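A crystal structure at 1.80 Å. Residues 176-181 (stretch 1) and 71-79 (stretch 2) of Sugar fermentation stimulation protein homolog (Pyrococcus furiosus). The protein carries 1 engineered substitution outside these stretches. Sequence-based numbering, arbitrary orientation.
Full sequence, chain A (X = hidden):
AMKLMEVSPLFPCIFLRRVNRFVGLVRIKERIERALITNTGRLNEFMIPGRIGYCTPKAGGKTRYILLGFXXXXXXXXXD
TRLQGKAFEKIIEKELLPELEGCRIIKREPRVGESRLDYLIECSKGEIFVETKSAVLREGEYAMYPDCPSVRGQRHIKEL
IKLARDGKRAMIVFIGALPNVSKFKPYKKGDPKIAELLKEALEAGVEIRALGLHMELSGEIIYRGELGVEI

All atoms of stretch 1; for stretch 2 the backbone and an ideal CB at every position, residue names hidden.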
# COMPACT_ATOMS: atom_id res chain seq x y z
N GLY A 176 -5.11 -1.65 2.62
CA GLY A 176 -5.79 -2.90 2.23
C GLY A 176 -6.48 -2.64 0.91
O GLY A 176 -7.72 -2.55 0.83
N ALA A 177 -5.66 -2.47 -0.13
CA ALA A 177 -6.14 -2.15 -1.48
C ALA A 177 -6.69 -3.36 -2.24
O ALA A 177 -6.39 -3.55 -3.44
CB ALA A 177 -5.02 -1.47 -2.30
N LEU A 178 -7.50 -4.17 -1.54
CA LEU A 178 -8.21 -5.31 -2.11
C LEU A 178 -9.69 -5.03 -1.97
O LEU A 178 -10.10 -4.51 -0.94
CB LEU A 178 -7.97 -6.57 -1.25
CG LEU A 178 -6.60 -7.24 -1.18
CD1 LEU A 178 -6.66 -8.37 -0.20
CD2 LEU A 178 -6.14 -7.74 -2.53
N PRO A 179 -10.51 -5.41 -2.96
CA PRO A 179 -11.95 -5.37 -2.74
C PRO A 179 -12.34 -6.48 -1.74
O PRO A 179 -11.57 -7.43 -1.52
CB PRO A 179 -12.54 -5.68 -4.13
CG PRO A 179 -11.46 -6.56 -4.78
CD PRO A 179 -10.16 -5.98 -4.29
N ASN A 180 -13.51 -6.32 -1.14
CA ASN A 180 -14.13 -7.32 -0.24
C ASN A 180 -13.24 -7.81 0.90
O ASN A 180 -13.08 -9.00 1.13
CB ASN A 180 -14.70 -8.51 -1.04
CG ASN A 180 -15.63 -8.06 -2.14
OD1 ASN A 180 -15.17 -7.70 -3.23
ND2 ASN A 180 -16.93 -8.02 -1.86
N VAL A 181 -12.65 -6.87 1.61
CA VAL A 181 -12.02 -7.17 2.88
C VAL A 181 -12.58 -6.16 3.86
O VAL A 181 -12.93 -5.04 3.46
CB VAL A 181 -10.45 -7.09 2.83
CG1 VAL A 181 -9.83 -8.28 2.10
CG2 VAL A 181 -9.97 -5.74 2.26
N UNK A 71 -7.23 -8.06 -11.61
CA UNK A 71 -8.65 -8.29 -11.48
C UNK A 71 -8.83 -9.08 -10.21
O UNK A 71 -8.07 -10.03 -9.93
CB UNK A 71 -9.24 -9.01 -12.69
N UNK A 72 -9.83 -8.70 -9.42
CA UNK A 72 -10.06 -9.37 -8.15
C UNK A 72 -11.53 -9.17 -7.85
O UNK A 72 -11.98 -8.04 -7.64
CB UNK A 72 -9.16 -8.83 -7.03
N UNK A 73 -12.27 -10.28 -7.90
CA UNK A 73 -13.69 -10.28 -7.60
C UNK A 73 -14.49 -9.19 -8.35
O UNK A 73 -15.41 -8.58 -7.81
CB UNK A 73 -13.88 -10.11 -6.09
N UNK A 74 -14.14 -8.98 -9.62
CA UNK A 74 -14.86 -8.06 -10.45
C UNK A 74 -14.39 -6.62 -10.36
O UNK A 74 -14.83 -5.75 -11.11
CB UNK A 74 -16.35 -8.13 -10.10
N UNK A 75 -13.49 -6.37 -9.42
CA UNK A 75 -12.93 -5.03 -9.23
C UNK A 75 -11.43 -5.18 -9.52
O UNK A 75 -10.99 -6.18 -10.14
CB UNK A 75 -13.20 -4.48 -7.83
N UNK A 76 -10.63 -4.23 -9.03
CA UNK A 76 -9.18 -4.29 -9.21
C UNK A 76 -8.45 -4.13 -7.87
O UNK A 76 -8.69 -3.14 -7.17
CB UNK A 76 -8.72 -3.21 -10.19
N UNK A 77 -7.58 -5.09 -7.53
CA UNK A 77 -6.68 -4.97 -6.36
C UNK A 77 -5.51 -4.09 -6.81
O UNK A 77 -4.92 -4.33 -7.86
CB UNK A 77 -6.20 -6.33 -5.86
N UNK A 78 -5.15 -3.08 -6.01
CA UNK A 78 -4.07 -2.18 -6.40
C UNK A 78 -2.79 -2.69 -5.76
O UNK A 78 -2.62 -2.61 -4.52
CB UNK A 78 -4.36 -0.74 -5.99
N UNK A 79 -1.89 -3.17 -6.60
CA UNK A 79 -0.55 -3.58 -6.12
C UNK A 79 0.52 -2.51 -6.13
O UNK A 79 1.53 -2.65 -5.42
CB UNK A 79 -0.05 -4.75 -6.97

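Position 71 points its CA-to-CB bond away from stretch 1, with nothing of that segment within 5.5 Å of the CB, so the contact leaves the choice wide. It is Glu 71, whose carboxylate serves its own hairpin: its OE2 accepts a hydrogen bond from the backbone N of position 74 at 2.9 Å.

Position 72 opens a type I' turn that ends at 75 and is closed by backbone hydrogen bonds in both directions between the two. Its CB points toward stretch 1 and lies 3.9 Å from Pro 179 CG, beside the proline ring and the tip of Leu 178. A compact side chain, apolar or short and polar, would suit. Asp 72 fills it: OD2 lies 3.3 Å from Pro 179 CD and 3.7 Å from Leu 178 CD2, apolar neighbours that give it no hydrogen bond; OD2 finds one elsewhere in the structure. The backbone also packs here, Asp 72 O reaching to 3.3 Å from Pro 179 CG.

Position 73 has left-handed angles (50/40), which favour Asn, Asp or Gly but tolerate others. Its CB points toward Asn 180 with room beyond, so a polar or larger side chain could fit. His 73 sits there, its CB 4.0 Å from Asn 180 OD1, a packing contact.

Position 74, at 86/-7, would jam a CB against the preceding carbonyl oxygen. That alone calls for glycine, and Gly 74 it is.

Position 75 directs its CB toward the proline ring, where an aliphatic stem is welcome; beyond it the space opens, so a long or polar end is equally acceptable. Lys 75 combines the two: its CB packs 3.9 Å from Pro 179 CB, while the end of the chain leads away.

Position 76 turns its CB away and asks little of stretch 1; a beta-branched residue would suit the strand. It is Ile 76.

Position 77 points sideways into a tight spot, its ideal CB 3.6 Å from Leu 178 CD2 and 3.7 Å from Ala 177 O. Something small and apolar fits easily. Ala 77 places its CB 3.7 Å from Leu 178 CD2, and its CA makes a CA-H...O contact of 3.3 Å with Ala 177 O.

Position 78 meets the same carbonyl with its amide, a demand that excludes proline, while its sideways CB lies near the Ala 177 methyl; several aliphatics would do. Ile 78 N donates to Ala 177 O at 2.9 Å, and Ile 78 CB rests 3.8 Å from Ala 177 CB.

Position 79 points away, unconstrained by this contact; it is Ile 79.

Stretch 2 (71-79) EDHGKIAII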
# COMPACT_ATOMS: atom_id res chain seq x y z
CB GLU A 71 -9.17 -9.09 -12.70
CG GLU A 71 -10.69 -9.37 -12.71
CD GLU A 71 -11.14 -10.50 -11.78
OE1 GLU A 71 -10.31 -11.38 -11.45
OE2 GLU A 71 -12.34 -10.50 -11.39
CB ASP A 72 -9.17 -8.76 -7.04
CG ASP A 72 -9.20 -9.56 -5.75
OD1 ASP A 72 -9.57 -10.74 -5.79
OD2 ASP A 72 -8.82 -9.01 -4.70
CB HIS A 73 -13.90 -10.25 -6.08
CG HIS A 73 -13.28 -11.42 -5.39
ND1 HIS A 73 -13.45 -12.72 -5.82
CD2 HIS A 73 -12.45 -11.49 -4.32
CE1 HIS A 73 -12.77 -13.54 -5.04
NE2 HIS A 73 -12.16 -12.82 -4.11
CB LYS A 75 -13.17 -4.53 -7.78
CG LYS A 75 -14.63 -4.56 -7.25
CD LYS A 75 -15.48 -3.43 -7.82
CE LYS A 75 -16.82 -3.18 -7.05
NZ LYS A 75 -17.78 -4.34 -7.10
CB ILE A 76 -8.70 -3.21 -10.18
CG1 ILE A 76 -9.32 -3.44 -11.57
CG2 ILE A 76 -7.16 -3.24 -10.26
CD1 ILE A 76 -9.26 -2.22 -12.52
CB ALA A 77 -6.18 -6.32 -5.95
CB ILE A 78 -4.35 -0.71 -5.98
CG1 ILE A 78 -5.65 -0.19 -6.64
CG2 ILE A 78 -3.12 0.15 -6.34
CD1 ILE A 78 -6.16 1.18 -6.11
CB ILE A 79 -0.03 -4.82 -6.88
CG1 ILE A 79 0.26 -4.50 -8.34
CG2 ILE A 79 -1.03 -5.98 -6.70
CD1 ILE A 79 1.49 -5.24 -8.90
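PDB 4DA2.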